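Local coordinates for exotoxin type A (Streptococcus pyogenes phage T12, PDB 1FNU), which is a secreted superantigen toxin that, as in its staphylococcal and streptococcal relatives, probably cross-links MHC class II molecules and T-cell receptors, at residues A[98-103]-A[200-205]; A[102-107]-A[139-144]. All coordinates share one frame; numbering follows the deposited sequence.

In the fold
Both contacts start from strand 96-105 of the OB-fold domain and end in the beta-grasp domain, so together they join the two domains. Contact 1 takes the strand where it breaks at two glycines and meets the loop between helix 194-197 and strand 206-208. Contact 2 carries on from there and meets strand 139-141 with the first turn of helix 142-157. Their centres lie about 9 Å apart, and Gly102 and Val103 belong to both. On the beta-grasp side they also touch: strands 139-141 and 206-208 form a small antiparallel sheet, and Glu205 O probably receives a hydrogen bond from Ala142 N. The strand thus faces two neighbouring pieces distant in sequence.

Contact 1 of 2, residues A[98-103]-A[200-205]; sequences CIYGGV and IYKDNE
The carboxamide of Asn204 meets the backbone of Val103 at both of its polar atoms. Val103 N donates to Asn204 OD1 at 2.8 Å, almost straight (172°) and onto a lone pair in the carbonyl plane; Asn204 ND2 returns a bond to Val103 O, 3.1 Å away and a little out of the amide plane. The two bonds fix the rotation of the amide, which leaves its own backbone with CG anti to N (chi1 -158°).

At the other end, the Tyr100 ring crosses the aliphatic part of Lys202, CD1 lying 3.6 Å from Lys202 CG. Both polar tips go elsewhere: Tyr100 OH to Ser195, Lys202 NZ to the carbonyls of Leu62 and Lys63.

Between these two side-chain contacts sits Tyr201 O, the acceptor that closes the turn by taking Asn204 N at 3.1 Å. Gly101, lacking a side chain, brings its CA within 3.2 Å of the same oxygen in a CA-H...O contact. A water also donates to Tyr201 O and accepts from Gly102 N, 2.9 Å away, tying the glycine backbone to the turn. The Tyr201 ring leads off toward helix 142-157, where its hydroxyl bonds Asp146.

What results is a type I beta turn, Tyr201 to Asn204, of the beta-grasp domain docked on a glycine break in an OB-fold strand, within the two-domain superantigen fold.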
ATOM      1  N   CYS A  98      -9.490   9.667  -5.848  1.00 16.54           N
ATOM      2  CA  CYS A  98     -10.578   8.731  -5.801  1.00 16.62           C
ATOM      3  C   CYS A  98     -11.807   9.331  -5.183  1.00 16.66           C
ATOM      4  O   CYS A  98     -11.728  10.187  -4.327  1.00 16.77           O
ATOM      5  CB  CYS A  98     -10.199   7.479  -4.982  1.00 16.54           C
ATOM      6  SG  CYS A  98      -8.998   6.275  -5.692  1.00 16.73           S
ATOM      7  N   ILE A  99     -12.947   8.863  -5.660  1.00 16.88           N
ATOM      8  CA  ILE A  99     -14.249   9.253  -5.139  1.00 17.14           C
ATOM      9  C   ILE A  99     -15.199   8.036  -5.093  1.00 17.25           C
ATOM     10  O   ILE A  99     -14.897   6.951  -5.585  1.00 17.26           O
ATOM     11  CB  ILE A  99     -14.936  10.384  -6.023  1.00 17.05           C
ATOM     12  CG1 ILE A  99     -15.266   9.898  -7.485  1.00 16.96           C
ATOM     13  CG2 ILE A  99     -14.039  11.638  -6.125  1.00 17.14           C
ATOM     14  CD1 ILE A  99     -16.266  10.899  -8.207  1.00 17.05           C
ATOM     15  N   TYR A 100     -16.343   8.234  -4.448  1.00 17.51           N
ATOM     16  CA  TYR A 100     -17.364   7.222  -4.410  1.00 17.81           C
ATOM     17  C   TYR A 100     -18.555   7.933  -5.067  1.00 18.19           C
ATOM     18  O   TYR A 100     -18.757   9.159  -4.897  1.00 18.05           O
ATOM     19  CB  TYR A 100     -17.697   6.797  -3.001  1.00 17.67           C
ATOM     20  CG  TYR A 100     -16.651   5.882  -2.392  1.00 17.56           C
ATOM     21  CD1 TYR A 100     -16.665   4.488  -2.593  1.00 17.53           C
ATOM     22  CD2 TYR A 100     -15.638   6.430  -1.608  1.00 17.52           C
ATOM     23  CE1 TYR A 100     -15.675   3.666  -2.006  1.00 17.58           C
ATOM     24  CE2 TYR A 100     -14.662   5.655  -1.032  1.00 17.39           C
ATOM     25  CZ  TYR A 100     -14.674   4.312  -1.219  1.00 17.42           C
ATOM     26  OH  TYR A 100     -13.726   3.617  -0.596  1.00 17.69           O
ATOM     27  N   GLY A 101     -19.262   7.165  -5.891  1.00 18.54           N
ATOM     28  CA  GLY A 101     -20.391   7.695  -6.633  1.00 19.01           C
ATOM     29  C   GLY A 101     -20.107   8.966  -7.402  1.00 19.34           C
ATOM     30  O   GLY A 101     -19.101   9.063  -8.128  1.00 19.27           O
ATOM     31  N   GLY A 102     -21.002   9.950  -7.232  1.00 19.76           N
ATOM     32  CA  GLY A 102     -20.898  11.263  -7.866  1.00 20.32           C
ATOM     33  C   GLY A 102     -21.106  11.339  -9.382  1.00 20.84           C
ATOM     34  O   GLY A 102     -20.657  12.258 -10.021  1.00 20.63           O
ATOM     35  N   VAL A 103     -21.778  10.354  -9.948  1.00 21.39           N
ATOM     36  CA  VAL A 103     -21.946  10.279 -11.394  1.00 22.13           C
ATOM     37  C   VAL A 103     -23.377  10.507 -11.898  1.00 22.73           C
ATOM     38  O   VAL A 103     -24.289   9.842 -11.419  1.00 22.68           O
ATOM     39  CB  VAL A 103     -21.544   8.859 -11.847  1.00 22.12           C
ATOM     40  CG1 VAL A 103     -21.974   8.630 -13.353  1.00 22.19           C
ATOM     41  CG2 VAL A 103     -20.033   8.662 -11.643  1.00 21.93           C
ATOM     42  N   ILE A 200     -20.334   6.672   2.246  1.00 19.24           N
ATOM     43  CA  ILE A 200     -21.752   7.105   2.269  1.00 19.59           C
ATOM     44  C   ILE A 200     -22.220   7.551   0.858  1.00 19.81           C
ATOM     45  O   ILE A 200     -23.426   7.663   0.601  1.00 19.84           O
ATOM     46  CB  ILE A 200     -21.986   8.294   3.269  1.00 19.54           C
ATOM     47  CG1 ILE A 200     -20.987   9.404   2.936  1.00 19.52           C
ATOM     48  CG2 ILE A 200     -21.944   7.722   4.751  1.00 19.62           C
ATOM     49  CD1 ILE A 200     -21.255  10.767   3.528  1.00 19.30           C
ATOM     50  N   TYR A 201     -21.284   7.782  -0.065  1.00 20.02           N
ATOM     51  CA  TYR A 201     -21.617   8.206  -1.442  1.00 20.30           C
ATOM     52  C   TYR A 201     -21.524   7.114  -2.500  1.00 20.79           C
ATOM     53  O   TYR A 201     -21.760   7.341  -3.735  1.00 20.67           O
ATOM     54  CB  TYR A 201     -20.654   9.308  -1.910  1.00 19.77           C
ATOM     55  CG  TYR A 201     -20.672  10.464  -1.021  1.00 19.56           C
ATOM     56  CD1 TYR A 201     -21.879  10.955  -0.520  1.00 19.39           C
ATOM     57  CD2 TYR A 201     -19.465  11.119  -0.679  1.00 19.59           C
ATOM     58  CE1 TYR A 201     -21.885  12.088   0.292  1.00 19.27           C
ATOM     59  CE2 TYR A 201     -19.454  12.238   0.114  1.00 19.42           C
ATOM     60  CZ  TYR A 201     -20.653  12.735   0.597  1.00 19.31           C
ATOM     61  OH  TYR A 201     -20.584  13.868   1.372  1.00 19.09           O
ATOM     62  N   LYS A 202     -21.127   5.940  -2.038  1.00 21.46           N
ATOM     63  CA  LYS A 202     -20.949   4.849  -2.966  1.00 22.13           C
ATOM     64  C   LYS A 202     -22.208   4.455  -3.761  1.00 22.66           C
ATOM     65  O   LYS A 202     -22.085   4.032  -4.925  1.00 22.71           O
ATOM     66  CB  LYS A 202     -20.429   3.603  -2.208  1.00 22.13           C
ATOM     67  CG  LYS A 202     -19.651   2.604  -3.053  1.00 22.31           C
ATOM     68  CD  LYS A 202     -19.061   1.460  -2.180  1.00 22.35           C
ATOM     69  CE  LYS A 202     -19.735   0.075  -2.454  1.00 22.52           C
ATOM     70  NZ  LYS A 202     -19.289  -0.647  -3.652  1.00 21.99           N
ATOM     71  N   ASP A 203     -23.395   4.600  -3.171  1.00 23.18           N
ATOM     72  CA  ASP A 203     -24.581   4.111  -3.882  1.00 23.85           C
ATOM     73  C   ASP A 203     -25.024   5.102  -4.934  1.00 24.22           C
ATOM     74  O   ASP A 203     -26.007   4.878  -5.578  1.00 24.17           O
ATOM     75  CB  ASP A 203     -25.746   3.753  -2.943  1.00 24.15           C
ATOM     76  CG  ASP A 203     -26.318   4.962  -2.172  1.00 24.46           C
ATOM     77  OD1 ASP A 203     -26.134   6.160  -2.563  1.00 24.67           O
ATOM     78  OD2 ASP A 203     -27.008   4.686  -1.137  1.00 24.93           O
ATOM     79  N   ASN A 204     -24.261   6.186  -5.073  1.00 24.49           N
ATOM     80  CA  ASN A 204     -24.501   7.201  -6.096  1.00 24.96           C
ATOM     81  C   ASN A 204     -25.895   7.765  -6.061  1.00 25.38           C
ATOM     82  O   ASN A 204     -26.403   8.172  -7.087  1.00 25.40           O
ATOM     83  CB  ASN A 204     -24.239   6.554  -7.445  1.00 24.72           C
ATOM     84  CG  ASN A 204     -23.919   7.534  -8.527  1.00 24.56           C
ATOM     85  OD1 ASN A 204     -23.114   8.467  -8.373  1.00 24.32           O
ATOM     86  ND2 ASN A 204     -24.509   7.277  -9.695  1.00 24.65           N
ATOM     87  N   GLU A 205     -26.508   7.792  -4.878  1.00 26.00           N
ATOM     88  CA  GLU A 205     -27.869   8.316  -4.710  1.00 26.61           C
ATOM     89  C   GLU A 205     -28.069   9.672  -5.427  1.00 26.63           C
ATOM     90  O   GLU A 205     -27.309  10.620  -5.260  1.00 26.50           O
ATOM     91  CB  GLU A 205     -28.198   8.398  -3.208  1.00 27.25           C
ATOM     92  CG  GLU A 205     -29.540   8.946  -2.853  1.00 28.43           C
ATOM     93  CD  GLU A 205     -30.743   8.068  -3.284  1.00 28.95           C
ATOM     94  OE1 GLU A 205     -30.890   7.767  -4.529  1.00 29.54           O
ATOM     95  OE2 GLU A 205     -31.559   7.697  -2.365  1.00 29.52           O
TER
HETATM   96  O   HOH W   1     -22.690   9.972  -4.845  1.00 19.25           O

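Contact 2 of 2, residues A[102-107]-A[139-144]; sequences GVTNHE and MVTAQE
Thr141 OG1 accepts a hydrogen bond from Glu144 N at 3.0 Å (159° at the hydrogen), while the methyl of the same residue faces strand 103-105. Thr141 is the N-cap of helix 142-157, and its first torsion explains both jobs: with chi1 at 70°, OG1 sits between the backbone N and the carbonyl carbon, turned to the amide of Glu144 in the first turn, and CG2 lies anti to the carbonyl carbon.

That methyl meets Thr104 CG2 tip to tip at 3.6 Å, the two side chains crossing at a slant. Thr104 holds the same rotamer, which likewise puts its methyl across the gap; there it also lies 3.7 Å from Met139 O. Further along, Thr141 CG2 packs against the glycine backbone, 3.8 Å from Gly102 CA. Gln143, the second residue of the helix, reaches over with an extended chain and sets its amide end against Gly102.

Strands 103-105 and 139-141 run nearly antiparallel (167°), yet their axes stay 7.1 Å apart at closest approach, too far for a ladder. Each pairs with another strand instead: the Thr104 backbone bonds Asp77, that of Val140 bonds Leu207. Glu144 sends its carboxylate to Lys137 and Lys148, in salt bridges within the beta-grasp domain.

The two segments thus meet largely through threonine methyls, set against each other and against glycine backbone, the Thr141 hydroxyl being spent on the helix start. The chemistry implies a buried and largely apolar, van der Waals contact at this point of the junction between the domains.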
ATOM      1  N   GLY A 102     -21.002   9.950  -7.232  1.00 19.76           N
ATOM      2  CA  GLY A 102     -20.898  11.263  -7.866  1.00 20.32           C
ATOM      3  C   GLY A 102     -21.106  11.339  -9.382  1.00 20.84           C
ATOM      4  O   GLY A 102     -20.657  12.258 -10.021  1.00 20.63           O
ATOM      5  N   VAL A 103     -21.778  10.354  -9.948  1.00 21.39           N
ATOM      6  CA  VAL A 103     -21.946  10.279 -11.394  1.00 22.13           C
ATOM      7  C   VAL A 103     -23.377  10.507 -11.898  1.00 22.73           C
ATOM      8  O   VAL A 103     -24.289   9.842 -11.419  1.00 22.68           O
ATOM      9  CB  VAL A 103     -21.544   8.859 -11.847  1.00 22.12           C
ATOM     10  CG1 VAL A 103     -21.974   8.630 -13.353  1.00 22.19           C
ATOM     11  CG2 VAL A 103     -20.033   8.662 -11.643  1.00 21.93           C
ATOM     12  N   THR A 104     -23.554  11.354 -12.912  1.00 23.58           N
ATOM     13  CA  THR A 104     -24.882  11.576 -13.449  1.00 24.55           C
ATOM     14  C   THR A 104     -24.798  11.698 -14.949  1.00 25.42           C
ATOM     15  O   THR A 104     -23.835  12.226 -15.464  1.00 25.33           O
ATOM     16  CB  THR A 104     -25.513  12.841 -12.874  1.00 24.43           C
ATOM     17  OG1 THR A 104     -24.694  13.955 -13.203  1.00 24.31           O
ATOM     18  CG2 THR A 104     -25.623  12.724 -11.394  1.00 24.52           C
ATOM     19  N   ASN A 105     -25.790  11.178 -15.685  1.00 26.43           N
ATOM     20  CA  ASN A 105     -25.657  11.282 -17.141  1.00 27.59           C
ATOM     21  C   ASN A 105     -25.528  12.727 -17.559  1.00 28.20           C
ATOM     22  O   ASN A 105     -26.130  13.587 -16.972  1.00 28.40           O
ATOM     23  CB  ASN A 105     -26.859  10.654 -17.888  1.00 27.71           C
ATOM     24  CG  ASN A 105     -27.035   9.196 -17.605  1.00 27.77           C
ATOM     25  OD1 ASN A 105     -26.168   8.379 -17.889  1.00 28.11           O
ATOM     26  ND2 ASN A 105     -28.164   8.852 -17.042  1.00 27.84           N
ATOM     27  N   HIS A 106     -24.730  13.027 -18.567  1.00 29.12           N
ATOM     28  CA  HIS A 106     -24.648  14.412 -19.023  1.00 29.98           C
ATOM     29  C   HIS A 106     -25.893  14.859 -19.835  1.00 30.69           C
ATOM     30  O   HIS A 106     -26.500  15.884 -19.523  1.00 30.70           O
ATOM     31  CB  HIS A 106     -23.391  14.649 -19.874  1.00 29.99           C
ATOM     32  CG  HIS A 106     -23.169  16.088 -20.217  1.00 30.13           C
ATOM     33  ND1 HIS A 106     -23.698  16.689 -21.345  1.00 30.24           N
ATOM     34  CD2 HIS A 106     -22.561  17.081 -19.523  1.00 30.16           C
ATOM     35  CE1 HIS A 106     -23.421  17.984 -21.328  1.00 30.16           C
ATOM     36  NE2 HIS A 106     -22.731  18.248 -20.231  1.00 30.16           N
ATOM     37  N   GLU A 107     -26.268  14.082 -20.866  1.00 31.52           N
ATOM     38  CA  GLU A 107     -27.399  14.403 -21.803  1.00 32.37           C
ATOM     39  C   GLU A 107     -28.695  15.008 -21.224  1.00 32.70           C
ATOM     40  O   GLU A 107     -29.435  14.288 -20.581  1.00 32.78           O
ATOM     41  CB  GLU A 107     -27.791  13.116 -22.573  1.00 32.70           C
ATOM     42  CG  GLU A 107     -28.052  13.287 -24.106  1.00 33.31           C
ATOM     43  CD  GLU A 107     -28.283  11.926 -24.793  1.00 33.55           C
ATOM     44  OE1 GLU A 107     -29.318  11.275 -24.489  1.00 33.75           O
ATOM     45  OE2 GLU A 107     -27.415  11.497 -25.608  1.00 33.89           O
ATOM     46  N   MET A 139     -31.131  16.185 -12.179  1.00 29.44           N
ATOM     47  CA  MET A 139     -30.968  15.067 -11.271  1.00 28.81           C
ATOM     48  C   MET A 139     -29.516  15.214 -10.734  1.00 28.24           C
ATOM     49  O   MET A 139     -28.500  15.080 -11.474  1.00 28.22           O
ATOM     50  CB  MET A 139     -31.173  13.703 -11.966  1.00 29.26           C
ATOM     51  CG  MET A 139     -32.580  13.366 -12.472  1.00 29.69           C
ATOM     52  SD  MET A 139     -34.050  13.291 -11.355  1.00 30.66           S
ATOM     53  CE  MET A 139     -33.827  11.991 -10.111  1.00 30.09           C
ATOM     54  N   VAL A 140     -29.429  15.507  -9.446  1.00 27.31           N
ATOM     55  CA  VAL A 140     -28.125  15.747  -8.826  1.00 26.38           C
ATOM     56  C   VAL A 140     -27.817  14.700  -7.793  1.00 25.69           C
ATOM     57  O   VAL A 140     -28.749  14.201  -7.147  1.00 25.56           O
ATOM     58  CB  VAL A 140     -28.177  17.059  -8.109  1.00 26.38           C
ATOM     59  CG1 VAL A 140     -28.472  18.102  -9.090  1.00 26.47           C
ATOM     60  CG2 VAL A 140     -29.294  17.067  -7.148  1.00 26.27           C
ATOM     61  N   THR A 141     -26.551  14.332  -7.619  1.00 24.78           N
ATOM     62  CA  THR A 141     -26.313  13.353  -6.561  1.00 24.06           C
ATOM     63  C   THR A 141     -26.470  14.025  -5.209  1.00 23.53           C
ATOM     64  O   THR A 141     -26.283  15.201  -5.094  1.00 23.33           O
ATOM     65  CB  THR A 141     -24.890  12.684  -6.585  1.00 23.97           C
ATOM     66  OG1 THR A 141     -23.904  13.639  -6.214  1.00 23.85           O
ATOM     67  CG2 THR A 141     -24.573  12.116  -7.985  1.00 23.83           C
ATOM     68  N   ALA A 142     -26.894  13.253  -4.204  1.00 23.25           N
ATOM     69  CA  ALA A 142     -26.999  13.759  -2.823  1.00 22.83           C
ATOM     70  C   ALA A 142     -25.538  14.262  -2.458  1.00 22.52           C
ATOM     71  O   ALA A 142     -25.325  15.315  -1.801  1.00 22.47           O
ATOM     72  CB  ALA A 142     -27.410  12.596  -1.908  1.00 22.85           C
ATOM     73  N   GLN A 143     -24.542  13.497  -2.909  1.00 21.90           N
ATOM     74  CA  GLN A 143     -23.186  13.889  -2.650  1.00 21.36           C
ATOM     75  C   GLN A 143     -22.926  15.366  -3.006  1.00 21.02           C
ATOM     76  O   GLN A 143     -22.381  16.186  -2.205  1.00 20.95           O
ATOM     77  CB  GLN A 143     -22.195  12.958  -3.430  1.00 21.12           C
ATOM     78  CG  GLN A 143     -20.713  13.246  -3.099  1.00 20.69           C
ATOM     79  CD  GLN A 143     -19.712  12.389  -3.797  1.00 20.43           C
ATOM     80  OE1 GLN A 143     -20.050  11.552  -4.625  1.00 20.42           O
ATOM     81  NE2 GLN A 143     -18.445  12.608  -3.490  1.00 20.43           N
ATOM     82  N   GLU A 144     -23.272  15.739  -4.216  1.00 20.55           N
ATOM     83  CA  GLU A 144     -22.990  17.103  -4.585  1.00 20.41           C
ATOM     84  C   GLU A 144     -23.650  18.148  -3.634  1.00 20.06           C
ATOM     85  O   GLU A 144     -23.052  19.171  -3.225  1.00 19.77           O
ATOM     86  CB  GLU A 144     -23.415  17.339  -6.046  1.00 20.70           C
ATOM     87  CG  GLU A 144     -23.588  18.777  -6.405  1.00 21.27           C
ATOM     88  CD  GLU A 144     -23.922  18.998  -7.907  1.00 21.67           C
ATOM     89  OE1 GLU A 144     -23.791  18.043  -8.708  1.00 21.83           O
ATOM     90  OE2 GLU A 144     -24.290  20.145  -8.288  1.00 21.79           O
TER